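Local coordinates for protein metalloprotease stcE (Escherichia coli, PDB 4DNY) that probably acts as a secreted zinc metalloprotease of the metzincin type that cleaves O-linked glycoproteins such as mucins, at residues P20-V34 / N51-V65. Residues are numbered along the deposited sequence; the frame is centred on the assembly and turned at random.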
ATOM      1  N   PRO A  20      12.868  -2.604   3.605  1.00 16.76           N
ATOM      2  CA  PRO A  20      12.602  -1.274   4.158  1.00 15.28           C
ATOM      3  C   PRO A  20      13.829  -0.648   4.731  1.00 16.30           C
ATOM      4  O   PRO A  20      14.729  -1.347   5.127  1.00 17.96           O
ATOM      5  CB  PRO A  20      11.545  -1.515   5.250  1.00 15.76           C
ATOM      6  CG  PRO A  20      11.293  -2.897   5.269  1.00 19.56           C
ATOM      7  CD  PRO A  20      12.103  -3.672   4.277  1.00 17.32           C
ATOM      8  N   HIS A  21      13.861   0.687   4.718  1.00 17.11           N
ATOM      9  CA  HIS A  21      15.010   1.464   5.181  1.00 19.12           C
ATOM     10  C   HIS A  21      15.352   1.106   6.623  1.00 19.71           C
ATOM     11  O   HIS A  21      16.499   1.136   7.043  1.00 21.27           O
ATOM     12  CB  HIS A  21      14.714   2.987   5.014  1.00 20.81           C
ATOM     13  CG  HIS A  21      15.756   3.878   5.637  1.00 30.98           C
ATOM     14  ND1 HIS A  21      16.982   4.157   5.046  1.00 38.82           N
ATOM     15  CD2 HIS A  21      15.762   4.531   6.832  1.00 38.64           C
ATOM     16  CE1 HIS A  21      17.696   4.939   5.860  1.00 40.35           C
ATOM     17  NE2 HIS A  21      16.979   5.168   6.957  1.00 40.21           N
ATOM     18  N   ASN A  22      14.339   0.854   7.429  1.00 16.97           N
ATOM     19  CA  ASN A  22      14.500   0.469   8.833  1.00 17.78           C
ATOM     20  C   ASN A  22      13.264  -0.271   9.313  1.00 16.96           C
ATOM     21  O   ASN A  22      12.403  -0.536   8.506  1.00 16.12           O
ATOM     22  CB  ASN A  22      14.861   1.664   9.714  1.00 19.28           C
ATOM     23  CG  ASN A  22      13.794   2.739   9.749  1.00 20.58           C
ATOM     24  OD1 ASN A  22      12.640   2.489   9.621  1.00 16.34           O
ATOM     25  ND2 ASN A  22      14.229   3.968   9.935  1.00 24.47           N
ATOM     26  N   GLY A  23      13.209  -0.572  10.620  1.00 17.17           N
ATOM     27  CA  GLY A  23      12.087  -1.287  11.221  1.00 17.68           C
ATOM     28  C   GLY A  23      10.885  -0.502  11.647  1.00 17.08           C
ATOM     29  O   GLY A  23      10.078  -0.991  12.455  1.00 17.67           O
ATOM     30  N   THR A  24      10.789   0.749  11.262  1.00 15.46           N
ATOM     31  CA  THR A  24       9.571   1.522  11.572  1.00 15.67           C
ATOM     32  C   THR A  24       8.456   1.075  10.639  1.00 14.53           C
ATOM     33  O   THR A  24       8.539   1.260   9.399  1.00 13.64           O
ATOM     34  CB  THR A  24       9.829   3.063  11.503  1.00 16.63           C
ATOM     35  OG1 THR A  24      10.288   3.452  10.210  1.00 15.44           O
ATOM     36  CG2 THR A  24      10.886   3.456  12.577  1.00 17.64           C
ATOM     37  N   LYS A  25       7.455   0.399  11.185  1.00 13.24           N
ATOM     38  CA  LYS A  25       6.424  -0.217  10.381  1.00 13.97           C
ATOM     39  C   LYS A  25       5.098   0.151  10.933  1.00 13.52           C
ATOM     40  O   LYS A  25       4.810  -0.076  12.110  1.00 14.46           O
ATOM     41  CB  LYS A  25       6.566  -1.730  10.485  1.00 14.14           C
ATOM     42  CG  LYS A  25       5.564  -2.490   9.642  1.00 14.92           C
ATOM     43  CD  LYS A  25       5.627  -3.915  10.023  1.00 18.84           C
ATOM     44  CE  LYS A  25       4.894  -4.790   9.124  1.00 19.38           C
ATOM     45  NZ  LYS A  25       5.143  -6.212   9.421  1.00 18.62           N
ATOM     46  N   LYS A  26       4.211   0.694  10.111  1.00 11.88           N
ATOM     47  CA  LYS A  26       2.817   0.970  10.465  1.00 12.97           C
ATOM     48  C   LYS A  26       1.926  -0.067   9.920  1.00 14.25           C
ATOM     49  O   LYS A  26       1.884  -0.291   8.743  1.00 15.22           O
ATOM     50  CB  LYS A  26       2.415   2.332   9.906  1.00 14.42           C
ATOM     51  CG  LYS A  26       0.922   2.579   9.913  1.00 14.95           C
ATOM     52  CD  LYS A  26       0.315   2.802  11.310  1.00 17.07           C
ATOM     53  CE  LYS A  26      -1.224   2.945  11.225  1.00 16.65           C
ATOM     54  NZ  LYS A  26      -1.880   3.260  12.531  1.00 18.22           N
ATOM     55  N   ILE A  27       1.126  -0.686  10.799  1.00 14.42           N
ATOM     56  CA  ILE A  27       0.109  -1.642  10.332  1.00 14.07           C
ATOM     57  C   ILE A  27      -1.246  -0.969  10.323  1.00 13.35           C
ATOM     58  O   ILE A  27      -1.629  -0.332  11.277  1.00 14.20           O
ATOM     59  CB  ILE A  27       0.031  -2.885  11.269  1.00 14.55           C
ATOM     60  CG1 ILE A  27       1.297  -3.699  11.148  1.00 17.84           C
ATOM     61  CG2 ILE A  27      -1.171  -3.750  10.961  1.00 13.23           C
ATOM     62  CD1 ILE A  27       2.398  -3.084  11.858  1.00 25.41           C
ATOM     63  N   ILE A  28      -1.994  -1.125   9.221  1.00 11.60           N
ATOM     64  CA  ILE A  28      -3.347  -0.626   9.113  1.00 11.80           C
ATOM     65  C   ILE A  28      -4.195  -1.814   9.093  1.00 12.21           C
ATOM     66  O   ILE A  28      -4.156  -2.587   8.179  1.00 11.24           O
ATOM     67  CB  ILE A  28      -3.507   0.241   7.788  1.00 11.17           C
ATOM     68  CG1 ILE A  28      -2.703   1.519   7.923  1.00 11.44           C
ATOM     69  CG2 ILE A  28      -5.022   0.451   7.459  1.00 12.25           C
ATOM     70  CD1 ILE A  28      -2.664   2.390   6.692  1.00 13.70           C
ATOM     71  N   ASN A  29      -4.962  -2.063  10.153  1.00 11.72           N
ATOM     72  CA  ASN A  29      -5.743  -3.300  10.305  1.00 10.84           C
ATOM     73  C   ASN A  29      -7.020  -3.101  11.087  1.00 11.72           C
ATOM     74  O   ASN A  29      -7.527  -4.064  11.680  1.00 12.59           O
ATOM     75  CB  ASN A  29      -4.907  -4.406  10.959  1.00 11.34           C
ATOM     76  CG  ASN A  29      -4.548  -4.099  12.409  1.00 13.31           C
ATOM     77  OD1 ASN A  29      -4.716  -2.986  12.860  1.00 12.68           O
ATOM     78  ND2 ASN A  29      -4.014  -5.090  13.137  1.00 13.76           N
ATOM     79  N   THR A  30      -7.548  -1.884  11.047  1.00 11.08           N
ATOM     80  CA  THR A  30      -8.844  -1.615  11.708  1.00 12.40           C
ATOM     81  C   THR A  30      -9.777  -0.985  10.704  1.00 12.99           C
ATOM     82  O   THR A  30      -9.326  -0.453   9.685  1.00 12.27           O
ATOM     83  CB  THR A  30      -8.651  -0.625  12.892  1.00 13.27           C
ATOM     84  OG1 THR A  30      -8.050   0.569  12.387  1.00 12.81           O
ATOM     85  CG2 THR A  30      -7.802  -1.252  13.978  1.00 14.90           C
ATOM     86  N   VAL A  31     -11.092  -1.019  10.999  1.00 12.83           N
ATOM     87  CA  VAL A  31     -12.108  -0.538  10.043  1.00 13.33           C
ATOM     88  C   VAL A  31     -11.927   0.929   9.709  1.00 14.64           C
ATOM     89  O   VAL A  31     -11.908   1.308   8.534  1.00 14.41           O
ATOM     90  CB  VAL A  31     -13.534  -0.827  10.523  1.00 14.68           C
ATOM     91  CG1 VAL A  31     -14.530  -0.180   9.516  1.00 15.57           C
ATOM     92  CG2 VAL A  31     -13.750  -2.329  10.639  1.00 14.96           C
ATOM     93  N   ALA A  32     -11.756   1.762  10.742  1.00 14.87           N
ATOM     94  CA  ALA A  32     -11.677   3.231  10.553  1.00 15.94           C
ATOM     95  C   ALA A  32     -10.482   3.566   9.668  1.00 16.07           C
ATOM     96  O   ALA A  32     -10.571   4.463   8.815  1.00 16.50           O
ATOM     97  CB  ALA A  32     -11.559   3.938  11.867  1.00 17.90           C
ATOM     98  N   GLU A  33      -9.362   2.876   9.846  1.00 14.09           N
ATOM     99  CA  GLU A  33      -8.156   3.191   9.032  1.00 13.57           C
ATOM    100  C   GLU A  33      -8.278   2.654   7.614  1.00 13.28           C
ATOM    101  O   GLU A  33      -7.851   3.317   6.655  1.00 14.65           O
ATOM    102  CB  GLU A  33      -6.872   2.692   9.714  1.00 13.27           C
ATOM    103  CG  GLU A  33      -6.527   3.542  10.980  1.00 15.25           C
ATOM    104  CD  GLU A  33      -5.019   3.565  11.328  1.00 18.56           C
ATOM    105  OE1 GLU A  33      -4.332   2.512  11.230  1.00 18.78           O
ATOM    106  OE2 GLU A  33      -4.514   4.662  11.705  1.00 22.92           O
ATOM    107  N   VAL A  34      -8.842   1.476   7.459  1.00 12.69           N
ATOM    108  CA  VAL A  34      -9.057   0.927   6.127  1.00 11.64           C
ATOM    109  C   VAL A  34     -10.002   1.813   5.315  1.00 14.38           C
ATOM    110  O   VAL A  34      -9.810   2.013   4.109  1.00 14.25           O
ATOM    111  CB  VAL A  34      -9.487  -0.550   6.173  1.00 11.68           C
ATOM    112  CG1 VAL A  34     -10.006  -1.048   4.810  1.00 14.06           C
ATOM    113  CG2 VAL A  34      -8.299  -1.392   6.637  1.00 11.76           C
ATOM    114  N   ASN A  51       6.613   9.027   9.030  1.00 23.97           N
ATOM    115  CA  ASN A  51       7.347   8.511  10.217  1.00 25.19           C
ATOM    116  C   ASN A  51       7.650   7.012  10.212  1.00 23.43           C
ATOM    117  O   ASN A  51       8.156   6.468  11.214  1.00 23.77           O
ATOM    118  CB  ASN A  51       6.604   8.893  11.500  1.00 29.95           C
ATOM    119  CG  ASN A  51       6.553  10.397  11.701  1.00 35.11           C
ATOM    120  OD1 ASN A  51       5.462  10.950  11.792  1.00 45.19           O
ATOM    121  ND2 ASN A  51       7.724  11.064  11.724  1.00 40.27           N
ATOM    122  N   ASN A  52       7.339   6.341   9.093  1.00 18.77           N
ATOM    123  CA  ASN A  52       7.572   4.913   8.928  1.00 16.78           C
ATOM    124  C   ASN A  52       8.180   4.580   7.592  1.00 15.01           C
ATOM    125  O   ASN A  52       7.801   5.181   6.586  1.00 16.83           O
ATOM    126  CB  ASN A  52       6.244   4.150   9.048  1.00 16.59           C
ATOM    127  CG  ASN A  52       5.664   4.233  10.462  1.00 20.09           C
ATOM    128  OD1 ASN A  52       6.068   3.472  11.326  1.00 20.68           O
ATOM    129  ND2 ASN A  52       4.730   5.152  10.696  1.00 20.27           N
ATOM    130  N   ALA A  53       9.048   3.577   7.591  1.00 14.51           N
ATOM    131  CA  ALA A  53       9.672   3.054   6.366  1.00 13.33           C
ATOM    132  C   ALA A  53       8.732   2.202   5.549  1.00 12.65           C
ATOM    133  O   ALA A  53       8.863   2.076   4.330  1.00 13.34           O
ATOM    134  CB  ALA A  53      10.877   2.197   6.738  1.00 14.57           C
ATOM    135  N   LEU A  54       7.777   1.578   6.215  1.00 12.21           N
ATOM    136  CA  LEU A  54       6.806   0.675   5.595  1.00 11.70           C
ATOM    137  C   LEU A  54       5.443   0.804   6.210  1.00 12.33           C
ATOM    138  O   LEU A  54       5.300   0.885   7.462  1.00 13.72           O
ATOM    139  CB  LEU A  54       7.337  -0.754   5.684  1.00 12.11           C
ATOM    140  CG  LEU A  54       6.518  -1.808   4.824  1.00 14.41           C
ATOM    141  CD1 LEU A  54       7.450  -2.822   4.197  1.00 20.18           C
ATOM    142  CD2 LEU A  54       5.536  -2.382   5.733  1.00 18.77           C
ATOM    143  N   VAL A  55       4.412   0.799   5.353  1.00 11.12           N
ATOM    144  CA  VAL A  55       3.008   0.680   5.797  1.00 11.47           C
ATOM    145  C   VAL A  55       2.528  -0.668   5.317  1.00 10.16           C
ATOM    146  O   VAL A  55       2.694  -0.998   4.117  1.00 10.40           O
ATOM    147  CB  VAL A  55       2.133   1.789   5.234  1.00 10.33           C
ATOM    148  CG1 VAL A  55       0.628   1.457   5.381  1.00 11.99           C
ATOM    149  CG2 VAL A  55       2.449   3.170   5.914  1.00 12.18           C
ATOM    150  N   GLU A  56       1.897  -1.451   6.193  1.00 10.24           N
ATOM    151  CA  GLU A  56       1.386  -2.792   5.855  1.00 10.00           C
ATOM    152  C   GLU A  56      -0.126  -2.768   6.130  1.00  9.39           C
ATOM    153  O   GLU A  56      -0.537  -2.554   7.283  1.00 10.33           O
ATOM    154  CB  GLU A  56       2.077  -3.880   6.682  1.00 10.87           C
ATOM    155  CG  GLU A  56       1.502  -5.258   6.388  1.00 11.93           C
ATOM    156  CD  GLU A  56       2.363  -6.409   6.941  1.00 15.92           C
ATOM    157  OE1 GLU A  56       3.600  -6.340   6.916  1.00 15.53           O
ATOM    158  OE2 GLU A  56       1.793  -7.373   7.369  1.00 18.92           O
ATOM    159  N   ILE A  57      -0.899  -2.982   5.081  1.00  9.25           N
ATOM    160  CA  ILE A  57      -2.347  -2.900   5.135  1.00  9.14           C
ATOM    161  C   ILE A  57      -2.940  -4.267   5.106  1.00  9.31           C
ATOM    162  O   ILE A  57      -2.610  -5.092   4.243  1.00  9.50           O
ATOM    163  CB  ILE A  57      -2.846  -2.100   3.920  1.00  9.04           C
ATOM    164  CG1 ILE A  57      -2.414  -0.646   4.042  1.00  9.94           C
ATOM    165  CG2 ILE A  57      -4.411  -2.231   3.728  1.00  9.55           C
ATOM    166  CD1 ILE A  57      -2.496   0.170   2.697  1.00 11.96           C
ATOM    167  N   HIS A  58      -3.793  -4.540   6.093  1.00 10.04           N
ATOM    168  CA  HIS A  58      -4.496  -5.845   6.180  1.00 10.16           C
ATOM    169  C   HIS A  58      -5.975  -5.618   5.969  1.00 10.05           C
ATOM    170  O   HIS A  58      -6.652  -5.070   6.841  1.00 10.46           O
ATOM    171  CB  HIS A  58      -4.326  -6.432   7.563  1.00 12.22           C
ATOM    172  CG  HIS A  58      -2.939  -6.863   7.877  1.00 12.77           C
ATOM    173  ND1 HIS A  58      -2.580  -7.267   9.156  1.00 16.05           N
ATOM    174  CD2 HIS A  58      -1.790  -6.785   7.158  1.00 15.59           C
ATOM    175  CE1 HIS A  58      -1.287  -7.570   9.130  1.00 18.02           C
ATOM    176  NE2 HIS A  58      -0.773  -7.275   7.939  1.00 15.13           N
ATOM    177  N   THR A  59      -6.499  -5.996   4.784  1.00  9.92           N
ATOM    178  CA  THR A  59      -7.943  -6.006   4.566  1.00 10.06           C
ATOM    179  C   THR A  59      -8.485  -7.362   5.026  1.00 10.17           C
ATOM    180  O   THR A  59      -7.751  -8.377   4.983  1.00 10.98           O
ATOM    181  CB  THR A  59      -8.285  -5.727   3.129  1.00 10.01           C
ATOM    182  OG1 THR A  59      -7.514  -6.581   2.300  1.00 11.81           O
ATOM    183  CG2 THR A  59      -8.030  -4.225   2.752  1.00 10.92           C
ATOM    184  N   ALA A  60      -9.728  -7.397   5.439  1.00  9.95           N
ATOM    185  CA  ALA A  60     -10.350  -8.629   5.934  1.00 11.69           C
ATOM    186  C   ALA A  60     -11.821  -8.540   5.721  1.00 11.40           C
ATOM    187  O   ALA A  60     -12.349  -7.479   5.364  1.00 11.82           O
ATOM    188  CB  ALA A  60     -10.004  -8.818   7.450  1.00 11.57           C
ATOM    189  N   ASN A  61     -12.539  -9.671   5.945  1.00 11.86           N
ATOM    190  CA  ASN A  61     -13.982  -9.614   5.920  1.00 12.34           C
ATOM    191  C   ASN A  61     -14.469  -8.611   6.991  1.00 12.63           C
ATOM    192  O   ASN A  61     -13.999  -8.603   8.126  1.00 13.76           O
ATOM    193  CB  ASN A  61     -14.557 -10.991   6.135  1.00 12.48           C
ATOM    194  CG  ASN A  61     -14.355 -11.931   4.939  1.00 12.54           C
ATOM    195  OD1 ASN A  61     -14.225 -11.442   3.796  1.00 12.97           O
ATOM    196  ND2 ASN A  61     -14.354 -13.229   5.189  1.00 14.09           N
ATOM    197  N   GLY A  62     -15.340  -7.712   6.544  1.00 13.48           N
ATOM    198  CA  GLY A  62     -15.842  -6.654   7.404  1.00 13.77           C
ATOM    199  C   GLY A  62     -14.912  -5.459   7.513  1.00 13.20           C
ATOM    200  O   GLY A  62     -15.196  -4.540   8.306  1.00 16.37           O
ATOM    201  N   ARG A  63     -13.808  -5.496   6.793  1.00 12.76           N
ATOM    202  CA  ARG A  63     -12.751  -4.484   6.917  1.00 12.00           C
ATOM    203  C   ARG A  63     -12.074  -4.307   5.581  1.00 10.92           C
ATOM    204  O   ARG A  63     -10.909  -4.708   5.391  1.00 10.02           O
ATOM    205  CB  ARG A  63     -11.758  -4.948   7.975  1.00 12.39           C
ATOM    206  CG  ARG A  63     -10.733  -3.886   8.371  1.00 12.33           C
ATOM    207  CD  ARG A  63      -9.370  -4.512   8.661  1.00 13.23           C
ATOM    208  NE  ARG A  63      -9.476  -5.533   9.685  1.00 14.14           N
ATOM    209  CZ  ARG A  63      -8.577  -6.479   9.921  1.00 15.29           C
ATOM    210  NH1 ARG A  63      -8.777  -7.339  10.904  1.00 16.36           N
ATOM    211  NH2 ARG A  63      -7.474  -6.587   9.202  1.00 12.91           N
ATOM    212  N   TRP A  64     -12.821  -3.720   4.652  1.00 12.25           N
ATOM    213  CA  TRP A  64     -12.501  -3.718   3.215  1.00 12.56           C
ATOM    214  C   TRP A  64     -12.960  -2.459   2.544  1.00 13.34           C
ATOM    215  O   TRP A  64     -13.957  -1.873   2.962  1.00 15.97           O
ATOM    216  CB  TRP A  64     -13.171  -4.935   2.551  1.00 11.82           C
ATOM    217  CG  TRP A  64     -13.283  -4.969   1.075  1.00 11.94           C
ATOM    218  CD1 TRP A  64     -12.363  -5.510   0.183  1.00 12.50           C
ATOM    219  CD2 TRP A  64     -14.354  -4.427   0.271  1.00 15.63           C
ATOM    220  NE1 TRP A  64     -12.797  -5.285  -1.111  1.00 13.60           N
ATOM    221  CE2 TRP A  64     -14.029  -4.669  -1.086  1.00 14.12           C
ATOM    222  CE3 TRP A  64     -15.543  -3.773   0.580  1.00 14.27           C
ATOM    223  CZ2 TRP A  64     -14.833  -4.289  -2.104  1.00 16.18           C
ATOM    224  CZ3 TRP A  64     -16.363  -3.374  -0.442  1.00 17.39           C
ATOM    225  CH2 TRP A  64     -16.026  -3.623  -1.782  1.00 17.01           C
ATOM    226  N   VAL A  65     -12.213  -2.010   1.547  1.00 14.54           N
ATOM    227  CA  VAL A  65     -12.732  -1.054   0.601  1.00 15.89           C
ATOM    228  C   VAL A  65     -12.377  -1.491  -0.795  1.00 15.88           C
ATOM    229  O   VAL A  65     -11.397  -2.227  -0.962  1.00 16.02           O
ATOM    230  CB  VAL A  65     -12.096   0.369   0.772  1.00 17.53           C
ATOM    231  CG1 VAL A  65     -12.697   1.010   2.057  1.00 18.59           C
ATOM    232  CG2 VAL A  65     -10.551   0.319   0.768  1.00 18.98           C
TER
HETATM  233  O   HOH W   1      11.439   1.765   3.255  1.00 10.08           O
HETATM  234  O   HOH W   2       3.531  -9.022   8.570  1.00 17.03           O
HETATM  235  O   HOH W   3      -3.983  -7.712  11.477  1.00 16.72           O
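Lys25 and Glu56 form a salt bridge on one face of two parallel strands, NZ of Lys25 lying 2.9 Å from OE1 of Glu56, though as a hydrogen bond it is weak. The lysine chain is extended, with CG anti to the backbone N (chi1 -178°), which carries its ammonium past Leu54 to the carboxylate two residues further along 54-60. Arg82 of the next strand also pairs with OE1 of Glu56, while OE2 accepts through its anti lone pair from His58 NE2 at 2.6 Å; the acceptor oxygen lies only 5° out of the imidazole plane. A water that donates to OE2 of Glu56 also meets Lys25 NZ, weakly, and another bridges ND1 of His58 and ND2 of Asn29. CG2 of Ile27 sits over one face of the His58 ring, toward its rim.

Four nearly straight backbone bonds, running from Lys26 N to Leu54 O through His58 N to Ile28 O (2.9 Å), join 25-28, the outermost strand of its mixed sheet, to 54-60 in parallel, a beta-alpha-beta crossover through helices 31-35 and 43-49. Upstream, Ala53 N donates to Thr24 OG1 at 2.9 Å, and this hydroxyl donates to Asn22 OD1, the acceptor of an Asx turn. Downstream, Arg63 NH2 reaches His58 O, and its guanidinium is sandwiched between Ala60 CB and Asn29 O, the oxygen standing 3.1 Å above the plane.

On the opposite sheet face, CD1 of Ile28 meets CG1 of Val55 at 3.7 Å. CG2 of Val34, from helix 31-35, lies 3.9 Å from CD of Arg63, the side chains crossing at about a right angle.

With two cations and a histidine N-H around it, Glu56 is probably held as a carboxylate with its rotation fixed, tying the edge strand to its two inner neighbours.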